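Putative NADH-depentdent flavin oxidoreductase (Cupriavidus metallidurans, PDB 5OCS) is an FMN-dependent ene-reductase of the Old Yellow Enzyme family that probably uses NADPH to reduce activated carbon-carbon double bonds. Local coordinates at residues D[251-265]-D[286-300]. Sequence-based numbering, arbitrary orientation.
Sequences SHELKARGSAAVHVS and AQRVKAEVGLPTMAV
Lys255 runs past Val293 and Leu295 to reach a carbonyl at the C-terminal end of helix 286-293. Its CG is anti to the backbone N (chi1 -179°) and the rest is extended: Lys255 CB lies on Leu295 CG at 3.7 Å, CG passes Leu295 CG and CD2, CD comes near Val293 O and, farther off, Val293 CG1, CE also lies nearest that oxygen, and Lys255 NZ donates to Val293 O at 3.0 Å, in the carbonyl plane. One turn earlier in helix 251-256, the His252 ring has Val293 CG2 3.7 Å above its centre, a CH-pi contact, while a water in the ring plane links His252 NE2 to Glu292 OE1. Leu295 packs against helix 251-256 and the loop leading to strand 262-265: CD1 reaches Ser251 O and Ala261 O, and Leu295 CD2 lies 3.3 Å from Ser259 O. Four backbone hydrogen bonds join the parallel strands 262-265 and 297-300, the first to Pro296 O just before the second strand. Val262 CG1 meets Val289 CG1 at 3.7 Å. On the barrel-interior side, Met298 SD lies over one face of the His263 ring, whose ND1 is hydrogen-bonded to Glu176 and NE2 to Ser322. The contact thus joins two adjacent TIM-barrel strands and their preceding helices: apolar contacts join helices to strands, whereas the lysine satisfies a helix-end carbonyl, where its positive charge would probably suit the helix dipole.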
ATOM      1  N   SER D 251     -24.909 -24.458   8.021  1.00 13.22           N
ATOM      2  CA  SER D 251     -25.022 -23.117   8.629  1.00 13.11           C
ATOM      3  C   SER D 251     -25.909 -23.178   9.881  1.00 14.26           C
ATOM      4  O   SER D 251     -25.574 -22.585  10.915  1.00 14.17           O
ATOM      5  CB  SER D 251     -25.525 -22.114   7.641  1.00 14.70           C
ATOM      6  OG  SER D 251     -24.613 -22.005   6.543  1.00 13.27           O
ATOM      7  N   HIS D 252     -26.972 -23.986   9.839  1.00 15.07           N
ATOM      8  CA  HIS D 252     -27.767 -24.233  11.081  1.00 16.74           C
ATOM      9  C   HIS D 252     -26.906 -24.866  12.183  1.00 16.17           C
ATOM     10  O   HIS D 252     -26.974 -24.465  13.363  1.00 16.88           O
ATOM     11  CB  HIS D 252     -29.039 -25.118  10.837  1.00 17.72           C
ATOM     12  CG  HIS D 252     -30.174 -24.413  10.146  1.00 18.51           C
ATOM     13  ND1 HIS D 252     -30.858 -23.358  10.706  1.00 18.08           N
ATOM     14  CD2 HIS D 252     -30.766 -24.646   8.954  1.00 18.43           C
ATOM     15  CE1 HIS D 252     -31.806 -22.956   9.882  1.00 19.88           C
ATOM     16  NE2 HIS D 252     -31.761 -23.709   8.802  1.00 20.34           N
ATOM     17  N   GLU D 253     -26.110 -25.869  11.833  1.00 15.94           N
ATOM     18  CA  GLU D 253     -25.224 -26.487  12.802  1.00 16.67           C
ATOM     19  C   GLU D 253     -24.196 -25.526  13.338  1.00 16.08           C
ATOM     20  O   GLU D 253     -23.953 -25.508  14.547  1.00 16.62           O
ATOM     21  CB  GLU D 253     -24.535 -27.704  12.249  1.00 18.31           C
ATOM     22  CG  GLU D 253     -25.420 -28.931  12.185  1.00 21.49           C
ATOM     23  CD  GLU D 253     -25.856 -29.404  13.562  1.00 23.16           C
ATOM     24  OE1 GLU D 253     -25.115 -29.272  14.556  1.00 22.58           O
ATOM     25  OE2 GLU D 253     -26.986 -29.872  13.646  1.00 32.13           O
ATOM     26  N   LEU D 254     -23.623 -24.711  12.447  1.00 15.54           N
ATOM     27  CA  LEU D 254     -22.641 -23.700  12.883  1.00 15.99           C
ATOM     28  C   LEU D 254     -23.262 -22.750  13.914  1.00 16.10           C
ATOM     29  O   LEU D 254     -22.668 -22.483  14.959  1.00 16.69           O
ATOM     30  CB  LEU D 254     -22.118 -22.909  11.681  1.00 15.56           C
ATOM     31  CG  LEU D 254     -21.203 -23.749  10.790  1.00 16.07           C
ATOM     32  CD1 LEU D 254     -21.008 -23.101   9.432  1.00 16.18           C
ATOM     33  CD2 LEU D 254     -19.872 -23.947  11.464  1.00 16.41           C
ATOM     34  N   LYS D 255     -24.468 -22.288  13.633  1.00 16.29           N
ATOM     35  CA  LYS D 255     -25.176 -21.416  14.571  1.00 17.11           C
ATOM     36  C   LYS D 255     -25.395 -22.073  15.936  1.00 17.73           C
ATOM     37  O   LYS D 255     -25.134 -21.465  16.974  1.00 16.67           O
ATOM     38  CB  LYS D 255     -26.495 -20.965  13.980  1.00 18.85           C
ATOM     39  CG  LYS D 255     -27.272 -20.040  14.890  1.00 20.37           C
ATOM     40  CD  LYS D 255     -28.378 -19.340  14.157  1.00 22.32           C
ATOM     41  CE  LYS D 255     -29.182 -18.454  15.110  1.00 26.09           C
ATOM     42  NZ  LYS D 255     -29.958 -17.482  14.295  1.00 27.78           N
ATOM     43  N   ALA D 256     -25.839 -23.321  15.943  1.00 17.96           N
ATOM     44  CA  ALA D 256     -26.073 -24.058  17.192  1.00 18.54           C
ATOM     45  C   ALA D 256     -24.784 -24.330  17.950  1.00 19.18           C
ATOM     46  O   ALA D 256     -24.785 -24.447  19.178  1.00 19.56           O
ATOM     47  CB  ALA D 256     -26.757 -25.390  16.894  1.00 18.81           C
ATOM     48  N   ARG D 257     -23.662 -24.400  17.241  1.00 17.00           N
ATOM     49  CA  ARG D 257     -22.390 -24.617  17.871  1.00 17.90           C
ATOM     50  C   ARG D 257     -21.622 -23.318  18.172  1.00 16.94           C
ATOM     51  O   ARG D 257     -20.480 -23.374  18.499  1.00 16.39           O
ATOM     52  CB  ARG D 257     -21.557 -25.569  17.016  1.00 19.06           C
ATOM     53  CG  ARG D 257     -22.133 -26.997  17.028  1.00 20.13           C
ATOM     54  CD  ARG D 257     -21.537 -27.846  15.944  1.00 21.58           C
ATOM     55  NE  ARG D 257     -22.347 -29.045  15.666  1.00 24.02           N
ATOM     56  CZ  ARG D 257     -21.915 -30.304  15.722  1.00 24.02           C
ATOM     57  NH1 ARG D 257     -20.666 -30.606  16.050  1.00 24.27           N
ATOM     58  NH2 ARG D 257     -22.753 -31.289  15.415  1.00 25.92           N
ATOM     59  N   GLY D 258     -22.260 -22.169  18.087  1.00 15.81           N
ATOM     60  CA  GLY D 258     -21.605 -20.934  18.538  1.00 15.85           C
ATOM     61  C   GLY D 258     -20.724 -20.248  17.514  1.00 14.68           C
ATOM     62  O   GLY D 258     -19.943 -19.363  17.874  1.00 15.90           O
ATOM     63  N   SER D 259     -20.830 -20.628  16.247  1.00 14.20           N
ATOM     64  CA  SER D 259     -20.303 -19.760  15.168  1.00 13.60           C
ATOM     65  C   SER D 259     -20.782 -18.326  15.223  1.00 13.49           C
ATOM     66  O   SER D 259     -21.955 -18.062  15.484  1.00 14.89           O
ATOM     67  CB  SER D 259     -20.627 -20.336  13.788  1.00 13.98           C
ATOM     68  OG  SER D 259     -19.798 -19.685  12.823  1.00 12.64           O
ATOM     69  N   ALA D 260     -19.875 -17.371  15.004  1.00 12.79           N
ATOM     70  CA  ALA D 260     -20.214 -15.962  14.958  1.00 13.28           C
ATOM     71  C   ALA D 260     -20.850 -15.511  13.649  1.00 13.24           C
ATOM     72  O   ALA D 260     -21.500 -14.471  13.592  1.00 13.89           O
ATOM     73  CB  ALA D 260     -18.970 -15.125  15.224  1.00 13.75           C
ATOM     74  N   ALA D 261     -20.617 -16.287  12.585  1.00 12.99           N
ATOM     75  CA  ALA D 261     -21.013 -15.917  11.265  1.00 12.42           C
ATOM     76  C   ALA D 261     -20.945 -17.119  10.365  1.00 11.65           C
ATOM     77  O   ALA D 261     -20.506 -18.205  10.753  1.00 12.88           O
ATOM     78  CB  ALA D 261     -20.105 -14.794  10.734  1.00 12.50           C
ATOM     79  N   VAL D 262     -21.350 -16.899   9.134  1.00 12.43           N
ATOM     80  CA  VAL D 262     -20.977 -17.791   8.039  1.00 12.20           C
ATOM     81  C   VAL D 262     -20.574 -16.944   6.824  1.00 11.30           C
ATOM     82  O   VAL D 262     -21.215 -15.932   6.490  1.00 11.44           O
ATOM     83  CB  VAL D 262     -22.095 -18.830   7.730  1.00 13.41           C
ATOM     84  CG1 VAL D 262     -23.335 -18.148   7.223  1.00 13.41           C
ATOM     85  CG2 VAL D 262     -21.626 -19.855   6.700  1.00 14.12           C
ATOM     86  N   HIS D 263     -19.470 -17.333   6.174  1.00 10.06           N
ATOM     87  CA  HIS D 263     -18.974 -16.624   5.025  1.00  9.64           C
ATOM     88  C   HIS D 263     -19.253 -17.506   3.826  1.00  9.50           C
ATOM     89  O   HIS D 263     -18.697 -18.607   3.731  1.00  9.50           O
ATOM     90  CB  HIS D 263     -17.469 -16.377   5.215  1.00  9.20           C
ATOM     91  CG  HIS D 263     -16.861 -15.444   4.217  1.00  9.95           C
ATOM     92  ND1 HIS D 263     -15.552 -15.002   4.333  1.00  9.64           N
ATOM     93  CD2 HIS D 263     -17.362 -14.832   3.122  1.00 10.46           C
ATOM     94  CE1 HIS D 263     -15.279 -14.181   3.331  1.00 10.22           C
ATOM     95  NE2 HIS D 263     -16.351 -14.070   2.577  1.00  9.97           N
ATOM     96  N   VAL D 264     -20.095 -17.023   2.923  1.00 10.20           N
ATOM     97  CA  VAL D 264     -20.684 -17.865   1.864  1.00 10.56           C
ATOM     98  C   VAL D 264     -20.014 -17.516   0.556  1.00 11.65           C
ATOM     99  O   VAL D 264     -20.127 -16.383   0.097  1.00 11.16           O
ATOM    100  CB  VAL D 264     -22.201 -17.636   1.754  1.00 11.03           C
ATOM    101  CG1 VAL D 264     -22.804 -18.438   0.613  1.00 11.80           C
ATOM    102  CG2 VAL D 264     -22.904 -17.947   3.087  1.00 11.11           C
ATOM    103  N   SER D 265     -19.316 -18.481  -0.054  1.00 12.11           N
ATOM    104  CA  SER D 265     -18.753 -18.265  -1.379  1.00 14.29           C
ATOM    105  C   SER D 265     -19.851 -18.322  -2.440  1.00 13.30           C
ATOM    106  O   SER D 265     -20.984 -18.663  -2.135  1.00 14.12           O
ATOM    107  CB  SER D 265     -17.626 -19.249  -1.652  1.00 15.28           C
ATOM    108  OG  SER D 265     -16.453 -18.784  -0.932  1.00 19.08           O
ATOM    109  N   ALA D 286     -26.063 -16.480  -0.675  1.00 13.78           N
ATOM    110  CA  ALA D 286     -25.826 -15.774   0.589  1.00 13.86           C
ATOM    111  C   ALA D 286     -27.164 -15.210   1.093  1.00 13.76           C
ATOM    112  O   ALA D 286     -27.476 -15.306   2.272  1.00 13.51           O
ATOM    113  CB  ALA D 286     -24.796 -14.658   0.405  1.00 13.68           C
ATOM    114  N   GLN D 287     -27.969 -14.688   0.177  1.00 14.10           N
ATOM    115  CA  GLN D 287     -29.289 -14.139   0.521  1.00 15.20           C
ATOM    116  C   GLN D 287     -30.169 -15.176   1.218  1.00 15.22           C
ATOM    117  O   GLN D 287     -30.837 -14.912   2.248  1.00 15.22           O
ATOM    118  CB  GLN D 287     -29.962 -13.562  -0.733  1.00 16.36           C
ATOM    119  CG  GLN D 287     -31.271 -12.792  -0.501  1.00 17.72           C
ATOM    120  CD  GLN D 287     -32.494 -13.670  -0.238  1.00 19.73           C
ATOM    121  OE1 GLN D 287     -32.554 -14.832  -0.636  1.00 20.03           O
ATOM    122  NE2 GLN D 287     -33.440 -13.134   0.511  1.00 22.08           N
ATOM    123  N   ARG D 288     -30.163 -16.376   0.662  1.00 15.06           N
ATOM    124  CA  ARG D 288     -30.976 -17.431   1.205  1.00 16.61           C
ATOM    125  C   ARG D 288     -30.434 -17.908   2.538  1.00 16.29           C
ATOM    126  O   ARG D 288     -31.197 -18.134   3.449  1.00 16.98           O
ATOM    127  CB  ARG D 288     -31.059 -18.589   0.240  1.00 18.06           C
ATOM    128  CG  ARG D 288     -31.971 -19.698   0.748  1.00 19.07           C
ATOM    129  CD  ARG D 288     -32.121 -20.712  -0.346  1.00 20.33           C
ATOM    130  NE  ARG D 288     -32.807 -21.908   0.121  1.00 22.18           N
ATOM    131  CZ  ARG D 288     -32.952 -23.001  -0.613  1.00 21.85           C
ATOM    132  NH1 ARG D 288     -32.478 -23.031  -1.848  1.00 20.39           N
ATOM    133  NH2 ARG D 288     -33.576 -24.056  -0.102  1.00 21.79           N
ATOM    134  N   VAL D 289     -29.113 -18.048   2.671  1.00 14.28           N
ATOM    135  CA  VAL D 289     -28.543 -18.493   3.944  1.00 15.69           C
ATOM    136  C   VAL D 289     -28.838 -17.491   5.072  1.00 15.32           C
ATOM    137  O   VAL D 289     -29.120 -17.887   6.196  1.00 14.64           O
ATOM    138  CB  VAL D 289     -27.024 -18.757   3.836  1.00 15.41           C
ATOM    139  CG1 VAL D 289     -26.357 -18.965   5.186  1.00 16.09           C
ATOM    140  CG2 VAL D 289     -26.756 -19.969   2.953  1.00 15.36           C
ATOM    141  N   LYS D 290     -28.741 -16.205   4.749  1.00 15.61           N
ATOM    142  CA  LYS D 290     -29.096 -15.137   5.669  1.00 15.82           C
ATOM    143  C   LYS D 290     -30.566 -15.251   6.130  1.00 17.08           C
ATOM    144  O   LYS D 290     -30.852 -15.213   7.326  1.00 17.55           O
ATOM    145  CB  LYS D 290     -28.865 -13.792   5.009  1.00 16.06           C
ATOM    146  CG  LYS D 290     -29.207 -12.583   5.891  1.00 15.54           C
ATOM    147  CD  LYS D 290     -28.720 -11.268   5.294  1.00 15.87           C
ATOM    148  CE  LYS D 290     -29.567 -10.063   5.739  1.00 16.46           C
ATOM    149  NZ  LYS D 290     -29.520  -9.912   7.216  1.00 16.03           N
ATOM    150  N   ALA D 291     -31.464 -15.353   5.157  1.00 17.78           N
ATOM    151  CA  ALA D 291     -32.889 -15.368   5.444  1.00 19.24           C
ATOM    152  C   ALA D 291     -33.273 -16.578   6.272  1.00 21.47           C
ATOM    153  O   ALA D 291     -34.046 -16.436   7.214  1.00 23.77           O
ATOM    154  CB  ALA D 291     -33.691 -15.332   4.167  1.00 19.41           C
ATOM    155  N   GLU D 292     -32.727 -17.750   5.952  1.00 20.16           N
ATOM    156  CA  GLU D 292     -33.161 -18.988   6.610  1.00 20.10           C
ATOM    157  C   GLU D 292     -32.476 -19.319   7.939  1.00 20.99           C
ATOM    158  O   GLU D 292     -33.085 -19.941   8.801  1.00 21.39           O
ATOM    159  CB  GLU D 292     -32.989 -20.187   5.684  1.00 20.08           C
ATOM    160  CG  GLU D 292     -33.852 -20.141   4.427  1.00 20.44           C
ATOM    161  CD  GLU D 292     -33.930 -21.459   3.705  1.00 19.80           C
ATOM    162  OE1 GLU D 292     -33.558 -22.500   4.273  1.00 21.67           O
ATOM    163  OE2 GLU D 292     -34.363 -21.449   2.546  1.00 19.33           O
ATOM    164  N   VAL D 293     -31.197 -18.975   8.079  1.00 18.87           N
ATOM    165  CA  VAL D 293     -30.432 -19.333   9.262  1.00 19.11           C
ATOM    166  C   VAL D 293     -30.302 -18.163  10.257  1.00 20.09           C
ATOM    167  O   VAL D 293     -30.266 -18.393  11.471  1.00 20.93           O
ATOM    168  CB  VAL D 293     -29.048 -19.889   8.889  1.00 19.19           C
ATOM    169  CG1 VAL D 293     -28.266 -20.307  10.123  1.00 19.15           C
ATOM    170  CG2 VAL D 293     -29.208 -21.094   7.968  1.00 18.60           C
ATOM    171  N   GLY D 294     -30.180 -16.937   9.757  1.00 19.96           N
ATOM    172  CA  GLY D 294     -30.123 -15.748  10.625  1.00 21.00           C
ATOM    173  C   GLY D 294     -28.790 -15.489  11.307  1.00 20.69           C
ATOM    174  O   GLY D 294     -28.705 -14.616  12.160  1.00 20.30           O
ATOM    175  N   LEU D 295     -27.743 -16.237  10.968  1.00 18.07           N
ATOM    176  CA  LEU D 295     -26.386 -15.886  11.419  1.00 17.18           C
ATOM    177  C   LEU D 295     -25.968 -14.607  10.683  1.00 16.30           C
ATOM    178  O   LEU D 295     -26.418 -14.355   9.560  1.00 16.60           O
ATOM    179  CB  LEU D 295     -25.360 -16.996  11.066  1.00 17.85           C
ATOM    180  CG  LEU D 295     -25.013 -18.184  11.960  1.00 17.46           C
ATOM    181  CD1 LEU D 295     -24.161 -19.246  11.271  1.00 17.37           C
ATOM    182  CD2 LEU D 295     -24.354 -17.722  13.243  1.00 16.58           C
ATOM    183  N   PRO D 296     -25.044 -13.814  11.254  1.00 16.49           N
ATOM    184  CA  PRO D 296     -24.364 -12.793  10.452  1.00 15.59           C
ATOM    185  C   PRO D 296     -23.748 -13.454   9.201  1.00 15.23           C
ATOM    186  O   PRO D 296     -23.037 -14.455   9.340  1.00 15.00           O
ATOM    187  CB  PRO D 296     -23.274 -12.295  11.409  1.00 16.09           C
ATOM    188  CG  PRO D 296     -23.905 -12.429  12.741  1.00 16.21           C
ATOM    189  CD  PRO D 296     -24.701 -13.694  12.683  1.00 16.45           C
ATOM    190  N   THR D 297     -24.091 -12.955   8.029  1.00 13.67           N
ATOM    191  CA  THR D 297     -23.797 -13.638   6.792  1.00 13.31           C
ATOM    192  C   THR D 297     -22.866 -12.759   6.008  1.00 13.15           C
ATOM    193  O   THR D 297     -23.228 -11.665   5.576  1.00 12.50           O
ATOM    194  CB  THR D 297     -25.080 -13.921   6.007  1.00 13.70           C
ATOM    195  OG1 THR D 297     -25.924 -14.729   6.834  1.00 13.75           O
ATOM    196  CG2 THR D 297     -24.785 -14.619   4.721  1.00 14.44           C
ATOM    197  N   MET D 298     -21.646 -13.229   5.829  1.00 13.52           N
ATOM    198  CA  MET D 298     -20.704 -12.545   4.964  1.00 13.04           C
ATOM    199  C   MET D 298     -20.797 -13.170   3.584  1.00 12.39           C
ATOM    200  O   MET D 298     -20.817 -14.359   3.494  1.00 12.49           O
ATOM    201  CB  MET D 298     -19.254 -12.709   5.440  1.00 15.31           C
ATOM    202  CG  MET D 298     -18.988 -12.510   6.901  1.00 18.06           C
ATOM    203  SD  MET D 298     -17.154 -12.543   7.151  1.00 24.02           S
ATOM    204  CE  MET D 298     -17.075 -12.498   8.940  1.00 25.81           C
ATOM    205  N   ALA D 299     -20.872 -12.380   2.537  1.00 11.46           N
ATOM    206  CA  ALA D 299     -20.960 -12.885   1.199  1.00 11.17           C
ATOM    207  C   ALA D 299     -19.751 -12.443   0.397  1.00 10.14           C
ATOM    208  O   ALA D 299     -19.384 -11.262   0.409  1.00  9.43           O
ATOM    209  CB  ALA D 299     -22.201 -12.364   0.532  1.00 11.82           C
ATOM    210  N   VAL D 300     -19.154 -13.401  -0.311  1.00  9.99           N
ATOM    211  CA  VAL D 300     -18.157 -13.073  -1.339  1.00  9.95           C
ATOM    212  C   VAL D 300     -18.858 -12.265  -2.392  1.00 10.63           C
ATOM    213  O   VAL D 300     -19.907 -12.707  -2.944  1.00 11.43           O
ATOM    214  CB  VAL D 300     -17.585 -14.318  -1.990  1.00 10.21           C
ATOM    215  CG1 VAL D 300     -16.695 -13.928  -3.174  1.00 11.11           C
ATOM    216  CG2 VAL D 300     -16.773 -15.108  -0.981  1.00  9.77           C
TER
HETATM  217  O   HOH W   1     -33.629 -23.741   6.741  1.00 22.55           O
HETATM  218  O   HOH W   2     -21.606 -15.044  -2.142  1.00 13.89           O